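Local coordinates for protein CRISPR system Cmr subunit Cmr6 (Pyrococcus furiosus, PDB 4W8V) that binds RNA as part of the type III-B Cmr ribonucleoprotein complex, a CRISPR defence machine against invading nucleic acids, where it caps the end of the assembly together with Cmr1, at residues Arg43-Lys56 and Phe144-Pro158. Residues are numbered along the deposited sequence; the frame is centred on the assembly and turned at random.
Sequences RNYGVPYIPGSAIK and FFDAIPIAEEIADKP
Ile-50 and Ala-147 pair through the N-H and C=O of each: Ile-50 N donates to Ala-147 O (2.9 Å) and Ala-147 N returns a bond to Ile-50 O (2.8 Å), a single antiparallel bridge of the hydrogen-bonded kind. Two residues on, Gly-52 N gives its hydrogen to Asp-146 OD1 at 2.7 Å, arriving from above the carboxylate plane, 41° out of it. Gly-52 CA lies 3.3 Å from Phe-144 O in a CA-H...O contact; having no side chain, Gly-52 can come this close to the carbonyls of Phe-144 and Phe-145. One turn further along helix 52-68, Lys-56 lays its extended chain over one face of the Phe-144 ring, a CH-pi contact with CG 3.9 Å from the centroid. With CG anti to the backbone N (chi1 -170°), the Lys-56 chain crosses the ring at about a right angle, and NZ goes on to a hydrogen bond with Phe-133 O. Ile-55 meets the same ring at its edge with CG2, while its CD1 packs on the Ala-147 methyl.

Toward the other end, Pro-149 fits against Asn-44 and Val-47, its CB 3.6 Å from Asn-44 CG. Two waters tie the Asn-44 amide to Pro-149 O, both donating to that oxygen, one also donating to OD1 and the other accepting from ND2. Within the type I' turn of Asn-44 to Val-47, Tyr-45 rests its CB on Pro-158 CD (3.7 Å), and a third water links Tyr-45 OH to the carbonyls of Ala-151 and Ile-154.

Phe-203 of strand 202-209 backs Ile-50 and Pro-149, and Val-222 of helix 212-228 backs Ile-55 and Phe-144. In this RAMP-superfamily part of Cmr6, three direct hydrogen bonds therefore fix the start of helix 52-68 against edge strand 143-149, while the turn and the loop after the strand meet through apolar packing and water bridges.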
loop_
_atom_site.group_PDB
_atom_site.type_symbol
_atom_site.label_atom_id
_atom_site.label_comp_id
_atom_site.label_asym_id
_atom_site.label_seq_id
_atom_site.Cartn_x
_atom_site.Cartn_y
_atom_site.Cartn_z
ATOM N N ARG A 43 23.850 -8.623 -0.703
ATOM C CA ARG A 43 23.202 -8.768 -1.996
ATOM C C ARG A 43 22.803 -7.438 -2.633
ATOM O O ARG A 43 22.994 -7.232 -3.839
ATOM C CB ARG A 43 21.963 -9.642 -1.846
ATOM C CG ARG A 43 22.266 -11.019 -1.307
ATOM C CD ARG A 43 22.913 -11.882 -2.391
ATOM N NE ARG A 43 21.963 -12.147 -3.466
ATOM C CZ ARG A 43 22.226 -11.998 -4.758
ATOM N NH1 ARG A 43 23.423 -11.586 -5.144
ATOM N NH2 ARG A 43 21.292 -12.264 -5.658
ATOM N N ASN A 44 22.238 -6.539 -1.829
ATOM C CA ASN A 44 21.527 -5.398 -2.395
ATOM C C ASN A 44 22.161 -4.011 -2.218
ATOM O O ASN A 44 21.484 -3.009 -2.384
ATOM C CB ASN A 44 20.118 -5.363 -1.820
ATOM C CG ASN A 44 19.323 -6.599 -2.161
ATOM O OD1 ASN A 44 19.537 -7.225 -3.202
ATOM N ND2 ASN A 44 18.381 -6.958 -1.281
ATOM N N TYR A 45 23.443 -3.952 -1.902
ATOM C CA TYR A 45 24.176 -2.691 -1.760
ATOM C C TYR A 45 23.571 -1.770 -0.701
ATOM O O TYR A 45 23.653 -0.551 -0.808
ATOM C CB TYR A 45 24.266 -1.939 -3.102
ATOM C CG TYR A 45 24.690 -2.789 -4.285
ATOM C CD1 TYR A 45 26.021 -2.860 -4.679
ATOM C CD2 TYR A 45 23.753 -3.504 -5.016
ATOM C CE1 TYR A 45 26.407 -3.632 -5.773
ATOM C CE2 TYR A 45 24.124 -4.284 -6.103
ATOM C CZ TYR A 45 25.450 -4.343 -6.478
ATOM O OH TYR A 45 25.805 -5.123 -7.555
ATOM N N GLY A 46 22.965 -2.352 0.322
ATOM C CA GLY A 46 22.413 -1.572 1.422
ATOM C C GLY A 46 20.960 -1.183 1.248
ATOM O O GLY A 46 20.349 -0.603 2.155
ATOM N N VAL A 47 20.394 -1.509 0.095
ATOM C CA VAL A 47 19.012 -1.139 -0.207
ATOM C C VAL A 47 18.006 -2.004 0.566
ATOM O O VAL A 47 17.996 -3.227 0.414
ATOM C CB VAL A 47 18.767 -1.254 -1.728
ATOM C CG1 VAL A 47 17.334 -0.904 -2.107
ATOM C CG2 VAL A 47 19.737 -0.348 -2.456
ATOM N N PRO A 48 17.160 -1.382 1.410
ATOM C CA PRO A 48 16.229 -2.219 2.169
ATOM C C PRO A 48 15.020 -2.643 1.341
ATOM O O PRO A 48 14.825 -2.170 0.232
ATOM C CB PRO A 48 15.823 -1.306 3.325
ATOM C CG PRO A 48 15.929 0.060 2.746
ATOM C CD PRO A 48 17.115 0.025 1.865
ATOM N N TYR A 49 14.214 -3.558 1.845
ATOM C CA TYR A 49 13.007 -3.921 1.114
ATOM C C TYR A 49 11.798 -3.153 1.613
ATOM O O TYR A 49 11.870 -2.417 2.600
ATOM C CB TYR A 49 12.730 -5.425 1.214
ATOM C CG TYR A 49 12.423 -5.928 2.615
ATOM C CD1 TYR A 49 11.114 -6.126 3.039
ATOM C CD2 TYR A 49 13.448 -6.237 3.494
ATOM C CE1 TYR A 49 10.834 -6.611 4.307
ATOM C CE2 TYR A 49 13.181 -6.730 4.770
ATOM C CZ TYR A 49 11.877 -6.919 5.169
ATOM O OH TYR A 49 11.631 -7.425 6.434
ATOM N N ILE A 50 10.691 -3.329 0.895
ATOM C CA ILE A 50 9.397 -2.776 1.278
ATOM C C ILE A 50 8.533 -3.896 1.811
ATOM O O ILE A 50 8.179 -4.809 1.063
ATOM C CB ILE A 50 8.691 -2.128 0.080
ATOM C CG1 ILE A 50 9.521 -0.961 -0.471
ATOM C CG2 ILE A 50 7.291 -1.701 0.468
ATOM C CD1 ILE A 50 9.571 -0.910 -1.998
ATOM N N PRO A 51 8.174 -3.828 3.104
ATOM C CA PRO A 51 7.359 -4.869 3.743
ATOM C C PRO A 51 6.012 -5.064 3.050
ATOM O O PRO A 51 5.347 -4.107 2.674
ATOM C CB PRO A 51 7.163 -4.344 5.169
ATOM C CG PRO A 51 8.188 -3.318 5.371
ATOM C CD PRO A 51 8.522 -2.743 4.034
ATOM N N GLY A 52 5.615 -6.311 2.882
ATOM C CA GLY A 52 4.342 -6.619 2.257
ATOM C C GLY A 52 3.150 -6.089 3.043
ATOM O O GLY A 52 2.066 -5.892 2.491
ATOM N N SER A 53 3.342 -5.879 4.343
ATOM C CA SER A 53 2.296 -5.305 5.178
ATOM C C SER A 53 2.106 -3.842 4.798
ATOM O O SER A 53 0.987 -3.332 4.812
ATOM C CB SER A 53 2.629 -5.461 6.672
ATOM O OG SER A 53 3.765 -4.692 7.049
ATOM N N ALA A 54 3.192 -3.172 4.431
ATOM C CA ALA A 54 3.084 -1.808 3.927
ATOM C C ALA A 54 2.419 -1.772 2.547
ATOM O O ALA A 54 1.636 -0.871 2.264
ATOM C CB ALA A 54 4.444 -1.141 3.875
ATOM N N ILE A 55 2.723 -2.747 1.694
ATOM C CA ILE A 55 2.070 -2.834 0.390
ATOM C C ILE A 55 0.574 -3.081 0.585
ATOM O O ILE A 55 -0.257 -2.436 -0.059
ATOM C CB ILE A 55 2.701 -3.936 -0.481
ATOM C CG1 ILE A 55 4.111 -3.499 -0.881
ATOM C CG2 ILE A 55 1.853 -4.202 -1.740
ATOM C CD1 ILE A 55 4.721 -4.316 -1.968
ATOM N N LYS A 56 0.237 -3.963 1.522
ATOM C CA LYS A 56 -1.156 -4.227 1.870
ATOM C C LYS A 56 -1.878 -2.993 2.417
ATOM O O LYS A 56 -3.008 -2.714 2.038
ATOM C CB LYS A 56 -1.223 -5.346 2.904
ATOM C CG LYS A 56 -2.615 -5.868 3.155
ATOM C CD LYS A 56 -2.616 -6.961 4.201
ATOM C CE LYS A 56 -3.912 -7.743 4.124
ATOM N NZ LYS A 56 -4.083 -8.733 5.216
ATOM N N PHE A 144 0.325 -10.852 0.631
ATOM C CA PHE A 144 1.034 -9.685 0.162
ATOM C C PHE A 144 2.497 -9.852 0.486
ATOM O O PHE A 144 2.928 -9.554 1.603
ATOM C CB PHE A 144 0.474 -8.409 0.783
ATOM C CG PHE A 144 -0.848 -8.004 0.216
ATOM C CD1 PHE A 144 -2.033 -8.537 0.719
ATOM C CD2 PHE A 144 -0.912 -7.094 -0.826
ATOM C CE1 PHE A 144 -3.251 -8.169 0.171
ATOM C CE2 PHE A 144 -2.121 -6.718 -1.365
ATOM C CZ PHE A 144 -3.289 -7.265 -0.875
ATOM N N PHE A 145 3.250 -10.338 -0.503
ATOM C CA PHE A 145 4.676 -10.587 -0.344
ATOM C C PHE A 145 5.436 -9.304 -0.162
ATOM O O PHE A 145 4.990 -8.226 -0.565
ATOM C CB PHE A 145 5.270 -11.330 -1.553
ATOM C CG PHE A 145 4.748 -12.725 -1.736
ATOM C CD1 PHE A 145 5.076 -13.725 -0.842
ATOM C CD2 PHE A 145 3.943 -13.035 -2.819
ATOM C CE1 PHE A 145 4.597 -15.004 -1.008
ATOM C CE2 PHE A 145 3.452 -14.301 -2.999
ATOM C CZ PHE A 145 3.781 -15.299 -2.097
ATOM N N ASP A 146 6.613 -9.438 0.426
ATOM C CA ASP A 146 7.523 -8.327 0.518
ATOM C C ASP A 146 8.037 -7.960 -0.873
ATOM O O ASP A 146 8.248 -8.830 -1.742
ATOM C CB ASP A 146 8.660 -8.670 1.481
ATOM C CG ASP A 146 8.159 -8.886 2.918
ATOM O OD1 ASP A 146 7.674 -7.931 3.545
ATOM O OD2 ASP A 146 8.211 -10.011 3.413
ATOM N N ALA A 147 8.201 -6.661 -1.090
ATOM C CA ALA A 147 8.781 -6.161 -2.325
ATOM C C ALA A 147 10.271 -6.052 -2.130
ATOM O O ALA A 147 10.725 -5.385 -1.206
ATOM C CB ALA A 147 8.195 -4.832 -2.696
ATOM N N ILE A 148 11.037 -6.690 -3.009
ATOM C CA ILE A 148 12.454 -6.907 -2.752
ATOM C C ILE A 148 13.362 -6.395 -3.888
ATOM O O ILE A 148 13.028 -6.539 -5.056
ATOM C CB ILE A 148 12.684 -8.399 -2.496
ATOM C CG1 ILE A 148 12.082 -9.220 -3.648
ATOM C CG2 ILE A 148 12.026 -8.817 -1.192
ATOM C CD1 ILE A 148 11.755 -10.629 -3.313
ATOM N N PRO A 149 14.489 -5.759 -3.533
ATOM C CA PRO A 149 15.462 -5.268 -4.499
ATOM C C PRO A 149 15.969 -6.403 -5.381
ATOM O O PRO A 149 16.281 -7.473 -4.873
ATOM C CB PRO A 149 16.591 -4.711 -3.622
ATOM C CG PRO A 149 15.959 -4.409 -2.348
ATOM C CD PRO A 149 14.904 -5.453 -2.156
ATOM N N ILE A 150 15.998 -6.175 -6.687
ATOM C CA ILE A 150 16.532 -7.145 -7.634
ATOM C C ILE A 150 18.003 -6.829 -7.876
ATOM O O ILE A 150 18.345 -5.984 -8.708
ATOM C CB ILE A 150 15.748 -7.136 -8.949
ATOM C CG1 ILE A 150 14.255 -7.296 -8.630
ATOM C CG2 ILE A 150 16.286 -8.245 -9.876
ATOM C CD1 ILE A 150 13.306 -7.108 -9.791
ATOM N N ALA A 151 18.856 -7.500 -7.112
ATOM C CA ALA A 151 20.262 -7.161 -7.033
ATOM C C ALA A 151 20.927 -7.102 -8.408
ATOM O O ALA A 151 21.586 -6.119 -8.728
ATOM C CB ALA A 151 20.976 -8.156 -6.140
ATOM N N GLU A 152 20.736 -8.138 -9.224
ATOM C CA GLU A 152 21.395 -8.213 -10.530
ATOM C C GLU A 152 21.039 -7.060 -11.462
ATOM O O GLU A 152 21.848 -6.667 -12.301
ATOM C CB GLU A 152 21.077 -9.539 -11.232
ATOM C CG GLU A 152 19.609 -9.851 -11.431
ATOM C CD GLU A 152 18.984 -10.534 -10.219
ATOM O OE1 GLU A 152 19.547 -10.418 -9.106
ATOM O OE2 GLU A 152 17.932 -11.192 -10.377
ATOM N N GLU A 153 19.844 -6.500 -11.314
ATOM C CA GLU A 153 19.424 -5.443 -12.227
ATOM C C GLU A 153 19.744 -4.058 -11.709
ATOM O O GLU A 153 19.246 -3.070 -12.219
ATOM C CB GLU A 153 17.945 -5.563 -12.521
ATOM C CG GLU A 153 17.598 -6.907 -13.086
ATOM C CD GLU A 153 16.242 -6.916 -13.703
ATOM O OE1 GLU A 153 15.789 -5.822 -14.104
ATOM O OE2 GLU A 153 15.631 -8.002 -13.775
ATOM N N ILE A 154 20.604 -3.987 -10.713
ATOM C CA ILE A 154 21.043 -2.710 -10.208
ATOM C C ILE A 154 22.319 -2.355 -10.941
ATOM O O ILE A 154 23.356 -2.991 -10.749
ATOM C CB ILE A 154 21.243 -2.746 -8.680
ATOM C CG1 ILE A 154 19.892 -3.012 -8.001
ATOM C CG2 ILE A 154 21.868 -1.452 -8.199
ATOM C CD1 ILE A 154 19.940 -3.160 -6.482
ATOM N N ALA A 155 22.217 -1.353 -11.809
ATOM C CA ALA A 155 23.293 -0.982 -12.723
ATOM C C ALA A 155 24.548 -0.547 -11.981
ATOM O O ALA A 155 25.547 -1.265 -11.960
ATOM C CB ALA A 155 22.826 0.121 -13.657
ATOM N N ASP A 156 24.492 0.637 -11.383
ATOM C CA ASP A 156 25.602 1.140 -10.589
ATOM C C ASP A 156 25.228 1.109 -9.115
ATOM O O ASP A 156 24.048 1.121 -8.773
ATOM C CB ASP A 156 25.977 2.558 -11.022
ATOM C CG ASP A 156 26.103 2.694 -12.526
ATOM O OD1 ASP A 156 27.142 2.275 -13.077
ATOM O OD2 ASP A 156 25.162 3.221 -13.156
ATOM N N LYS A 157 26.233 1.059 -8.248
ATOM C CA LYS A 157 26.012 1.015 -6.805
ATOM C C LYS A 157 25.218 2.231 -6.317
ATOM O O LYS A 157 25.696 3.357 -6.398
ATOM C CB LYS A 157 27.349 0.929 -6.071
ATOM C CG LYS A 157 27.261 1.254 -4.587
ATOM C CD LYS A 157 28.543 0.867 -3.875
ATOM C CE LYS A 157 28.534 1.316 -2.429
ATOM N NZ LYS A 157 28.591 2.796 -2.319
ATOM N N PRO A 158 23.995 2.004 -5.813
ATOM C CA PRO A 158 23.121 3.135 -5.458
ATOM C C PRO A 158 23.691 3.968 -4.334
ATOM O O PRO A 158 24.182 3.433 -3.346
ATOM C CB PRO A 158 21.818 2.460 -5.028
ATOM C CG PRO A 158 22.219 1.095 -4.611
ATOM C CD PRO A 158 23.385 0.707 -5.477
HETATM O O HOH W 1 18.674 -9.534 -4.180
HETATM O O HOH W 2 16.336 -8.674 -2.110
HETATM O O HOH W 3 24.154 -5.556 -9.525
HETATM O O HOH W 4 8.935 -8.379 6.585
#